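Local coordinates for protein glycosyltransferase (Streptomyces viridochromogenes, PDB 2IUY) that takes part in avilamycin A biosynthesis, probably as a retaining glycosyltransferase of family GT4, and binds UDP, consistent with a nucleotide-sugar donor, at residues D204-T207 against T213-P216; L165-R170 against L178-F183. All coordinates share one frame; numbering follows the deposited sequence.

Contact 1: residues D204-T207 against T213-P216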
loop_
_atom_site.group_PDB
_atom_site.type_symbol
_atom_site.label_atom_id
_atom_site.label_comp_id
_atom_site.label_asym_id
_atom_site.label_seq_id
_atom_site.Cartn_x
_atom_site.Cartn_y
_atom_site.Cartn_z
ATOM N N ASP A 204 9.642 9.807 20.980
ATOM C CA ASP A 204 10.428 9.897 22.222
ATOM C C ASP A 204 10.311 8.683 23.161
ATOM O O ASP A 204 11.290 8.287 23.811
ATOM C CB ASP A 204 10.160 11.213 22.960
ATOM C CG ASP A 204 10.814 12.409 22.265
ATOM O OD1 ASP A 204 11.527 12.221 21.240
ATOM O OD2 ASP A 204 10.579 13.545 22.718
ATOM N N GLU A 205 9.117 8.097 23.212
ATOM C CA GLU A 205 8.867 6.901 24.014
ATOM C C GLU A 205 9.629 5.669 23.466
ATOM O O GLU A 205 10.186 4.826 24.228
ATOM C CB GLU A 205 7.345 6.600 24.052
ATOM C CG GLU A 205 6.950 5.385 24.957
ATOM C CD GLU A 205 5.488 4.895 24.731
ATOM O OE1 GLU A 205 4.784 5.384 23.781
ATOM O OE2 GLU A 205 5.048 4.014 25.525
ATOM N N ILE A 206 9.614 5.543 22.142
ATOM C CA ILE A 206 10.353 4.486 21.467
ATOM C C ILE A 206 11.868 4.640 21.725
ATOM O O ILE A 206 12.569 3.670 21.958
ATOM C CB ILE A 206 10.066 4.523 19.931
ATOM C CG1 ILE A 206 8.575 4.217 19.639
ATOM C CG2 ILE A 206 11.011 3.570 19.165
ATOM C CD1 ILE A 206 8.101 4.639 18.236
ATOM N N THR A 207 12.361 5.876 21.681
ATOM C CA THR A 207 13.806 6.074 21.843
ATOM C C THR A 207 14.200 5.829 23.316
ATOM O O THR A 207 15.197 5.183 23.589
ATOM C CB THR A 207 14.292 7.439 21.254
ATOM O OG1 THR A 207 13.509 8.501 21.786
ATOM C CG2 THR A 207 14.088 7.486 19.756
ATOM N N THR A 213 18.113 -0.275 20.278
ATOM C CA THR A 213 17.563 -1.118 19.216
ATOM C C THR A 213 17.287 -0.329 17.940
ATOM O O THR A 213 17.660 -0.776 16.857
ATOM C CB THR A 213 16.291 -1.752 19.711
ATOM O OG1 THR A 213 16.648 -2.626 20.760
ATOM C CG2 THR A 213 15.502 -2.552 18.592
ATOM N N VAL A 214 16.641 0.843 18.077
ATOM C CA VAL A 214 16.119 1.545 16.937
ATOM C C VAL A 214 17.147 2.461 16.282
ATOM O O VAL A 214 17.982 3.081 16.971
ATOM C CB VAL A 214 14.780 2.282 17.239
ATOM C CG1 VAL A 214 13.799 1.296 17.872
ATOM C CG2 VAL A 214 15.000 3.538 18.136
ATOM N N GLU A 215 17.117 2.495 14.943
ATOM C CA GLU A 215 17.838 3.510 14.196
ATOM C C GLU A 215 16.829 4.231 13.323
ATOM O O GLU A 215 16.484 3.741 12.239
ATOM C CB GLU A 215 18.981 2.920 13.345
ATOM C CG GLU A 215 19.869 1.928 14.105
ATOM C CD GLU A 215 20.759 1.061 13.195
ATOM O OE1 GLU A 215 20.958 1.434 11.997
ATOM O OE2 GLU A 215 21.257 0.010 13.696
ATOM N N PRO A 216 16.363 5.399 13.795
ATOM C CA PRO A 216 15.374 6.198 13.062
ATOM C C PRO A 216 16.074 7.007 11.987
ATOM O O PRO A 216 16.990 7.778 12.309
ATOM C CB PRO A 216 14.804 7.126 14.146
ATOM C CG PRO A 216 15.456 6.707 15.479
ATOM C CD PRO A 216 16.720 6.036 15.089
#

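Contact 2: residues L165-R170 against L178-F183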
loop_
_atom_site.group_PDB
_atom_site.type_symbol
_atom_site.label_atom_id
_atom_site.label_comp_id
_atom_site.label_asym_id
_atom_site.label_seq_id
_atom_site.Cartn_x
_atom_site.Cartn_y
_atom_site.Cartn_z
ATOM N N LEU A 165 16.528 -5.541 11.123
ATOM C CA LEU A 165 15.065 -5.649 10.836
ATOM C C LEU A 165 14.577 -4.275 10.334
ATOM O O LEU A 165 15.306 -3.292 10.465
ATOM C CB LEU A 165 14.281 -6.127 12.044
ATOM C CG LEU A 165 14.761 -7.455 12.682
ATOM C CD1 LEU A 165 13.858 -7.942 13.867
ATOM C CD2 LEU A 165 14.912 -8.555 11.632
ATOM N N LEU A 166 13.418 -4.205 9.698
ATOM C CA LEU A 166 13.057 -2.962 9.018
ATOM C C LEU A 166 11.612 -2.619 9.273
ATOM O O LEU A 166 10.738 -3.457 9.056
ATOM C CB LEU A 166 13.282 -3.031 7.505
ATOM C CG LEU A 166 12.799 -1.812 6.697
ATOM C CD1 LEU A 166 13.648 -0.561 6.953
ATOM C CD2 LEU A 166 12.816 -2.127 5.182
ATOM N N PHE A 167 11.376 -1.383 9.736
ATOM C CA PHE A 167 10.035 -0.891 9.839
ATOM C C PHE A 167 9.919 0.241 8.818
ATOM O O PHE A 167 10.736 1.144 8.815
ATOM C CB PHE A 167 9.730 -0.409 11.276
ATOM C CG PHE A 167 8.424 0.297 11.402
ATOM C CD1 PHE A 167 7.287 -0.381 11.868
ATOM C CD2 PHE A 167 8.312 1.663 11.052
ATOM C CE1 PHE A 167 6.034 0.304 11.967
ATOM C CE2 PHE A 167 7.083 2.333 11.150
ATOM C CZ PHE A 167 5.946 1.630 11.621
HETATM N N MSE A 168 8.905 0.177 7.959
HETATM C CA MSE A 168 8.761 1.157 6.910
HETATM C C MSE A 168 7.332 1.670 6.830
HETATM O O MSE A 168 6.423 0.973 6.334
HETATM C CB MSE A 168 9.249 0.594 5.551
HETATM C CG MSE A 168 9.134 1.649 4.475
HETATM SE SE MSE A 168 9.936 1.106 2.841
HETATM C CE MSE A 168 11.787 1.495 3.316
ATOM N N GLY A 169 7.123 2.868 7.359
ATOM C CA GLY A 169 5.837 3.537 7.334
ATOM C C GLY A 169 5.870 4.744 8.273
ATOM O O GLY A 169 6.925 5.126 8.785
ATOM N N ARG A 170 4.712 5.330 8.522
ATOM C CA ARG A 170 4.631 6.432 9.496
ATOM C C ARG A 170 4.849 5.905 10.919
ATOM O O ARG A 170 4.296 4.877 11.300
ATOM C CB ARG A 170 3.299 7.168 9.379
ATOM C CG ARG A 170 3.252 8.162 8.184
ATOM C CD ARG A 170 1.877 8.916 8.180
ATOM N NE ARG A 170 0.842 7.885 8.274
ATOM C CZ ARG A 170 0.184 7.549 9.385
ATOM N NH1 ARG A 170 0.361 8.239 10.528
ATOM N NH2 ARG A 170 -0.696 6.538 9.319
ATOM N N LEU A 178 6.435 1.013 17.914
ATOM C CA LEU A 178 6.902 0.684 19.263
ATOM C C LEU A 178 6.985 -0.807 19.466
ATOM O O LEU A 178 7.982 -1.347 19.943
ATOM C CB LEU A 178 5.983 1.317 20.327
ATOM C CG LEU A 178 6.364 0.883 21.772
ATOM C CD1 LEU A 178 7.637 1.630 22.198
ATOM C CD2 LEU A 178 5.266 1.188 22.717
ATOM N N GLU A 179 5.933 -1.488 19.068
ATOM C CA GLU A 179 5.905 -2.956 19.100
ATOM C C GLU A 179 6.935 -3.631 18.201
ATOM O O GLU A 179 7.453 -4.682 18.535
ATOM C CB GLU A 179 4.489 -3.437 18.775
ATOM C CG GLU A 179 3.457 -3.071 19.880
ATOM C CD GLU A 179 2.925 -1.632 19.813
ATOM O OE1 GLU A 179 3.197 -0.865 18.841
ATOM O OE2 GLU A 179 2.207 -1.242 20.753
ATOM N N ALA A 180 7.213 -3.047 17.055
ATOM C CA ALA A 180 8.294 -3.492 16.192
ATOM C C ALA A 180 9.656 -3.292 16.894
ATOM O O ALA A 180 10.572 -4.148 16.790
ATOM C CB ALA A 180 8.243 -2.726 14.886
ATOM N N ALA A 181 9.816 -2.178 17.609
ATOM C CA ALA A 181 11.072 -1.986 18.396
ATOM C C ALA A 181 11.198 -3.117 19.431
ATOM O O ALA A 181 12.262 -3.760 19.530
ATOM C CB ALA A 181 11.118 -0.592 19.071
ATOM N N ALA A 182 10.098 -3.412 20.134
ATOM C CA ALA A 182 10.059 -4.491 21.123
ATOM C C ALA A 182 10.403 -5.847 20.487
ATOM O O ALA A 182 11.099 -6.662 21.063
ATOM C CB ALA A 182 8.662 -4.574 21.792
ATOM N N PHE A 183 9.875 -6.117 19.310
ATOM C CA PHE A 183 10.129 -7.427 18.714
ATOM C C PHE A 183 11.618 -7.558 18.299
ATOM O O PHE A 183 12.273 -8.588 18.549
ATOM C CB PHE A 183 9.121 -7.716 17.572
ATOM C CG PHE A 183 9.325 -9.064 16.915
ATOM C CD1 PHE A 183 8.587 -10.168 17.326
ATOM C CD2 PHE A 183 10.239 -9.214 15.881
ATOM C CE1 PHE A 183 8.782 -11.403 16.768
ATOM C CE2 PHE A 183 10.446 -10.479 15.303
ATOM C CZ PHE A 183 9.696 -11.573 15.742
#

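Contact 1: residues D204-T207 against T213-P216
I206 and V214 carry this contact, a small apolar junction that shows how a helix settles onto the edge of a parallel sheet. CG2 of I206 lies 3.8 Å from CG1 of V214, and V214 CG2 follows at 4.1 Å from the same I206 CG2, so one methyl bears against both prongs of the valine fork. The two side chains cross at about a right angle. A chi1 of -64° sets CG1 of I206 beside the backbone N, toward L178, and leaves CG2 anti to it, pointing at the strand. L191 and L193 of the adjoining strand back V214, and L178 and V171 lie against I206; both residues are buried.

One residue further along the helix the fit slackens. T207 CG2 stands 4.4 Å from V214 CG2, and at this looser margin the T207 and P216 side chains, both partly exposed, approach each other no closer than 4.6 Å (P216 CG to T207 CG2). The hydroxyl of T207 takes no part in the apolar patch: its OG1 donates to the D204 O of its own helix at 3.0 Å, from above the carbonyl plane and with a bent C=O...donor angle of 102°, and it also makes a weak bond to F203 O. The polar end of the threonine is thereby folded back on the helix, and its methyl is left for the strand.

The arrangement closes the second half of the beta-alpha-beta unit formed by strand 191-194, helix 200-210 and the edge strand 214-216, a crossover typical of the Rossmann-like domains of GT-B glycosyltransferases.

Contact 2: residues L165-R170 against L178-F183
A180 and F183, one turn apart on the helix, meet F167 and L165 of the strand, an example of a helix packed on a parallel sheet through a small and a large residue. Taken in order, L178 comes first and turns its CB away from the strand; its backbone N is bonded to the hydroxyl of Y202, and its side chain serves helix 200-210. A180 then provides the close approach: its CB lies 3.9 Å from F167 CD1 and reaches the ring obliquely. The CA atoms of A180 and F167 are 7.1 Å apart, a spacing consistent with the small alanine side chain. The phenyl group is placed by its CG being anti to the backbone N (chi1 172°), and R170 O lies in its plane, at an edge. A181 and A182 face Y210 on helix 200-210 instead. F183, whose N is bonded to E179 O at 2.9 Å, ends the walk: L165 CD1 comes to 4.3 Å from its CD2, at the ring edge and near the ring plane. F293 makes an edge-to-face stack with the same ring.

Strand 165-168, helix 177-187 and strand 191-194 thus form the opening beta-alpha-beta unit of a Rossmann-like GT-B domain, whose strand-to-helix loop carries the UDP-binding K175.

How the contacts relate
Contacts 1 and 2 are successive helix-on-strand packings on one parallel sheet, with centres 9 Å apart. Along the chain, contact 2 is complete before contact 1 begins. They meet directly: V214 CG1 is 3.5 Å from A181 CB, and I206 CG1 is 3.8 Å from L178 CD1, so helix 177-187 faces strand 165-168 with one side and both elements of contact 1 with another. Their relation to the UDP site differs. The F167 side chain is about 4 Å from that of K175, whereas that of I206 is about 9 Å from the K175 side chain. Contact 2 therefore probably lies beside the UDP site, through F167, and contact 1 extends the same packing outward to the sheet edge.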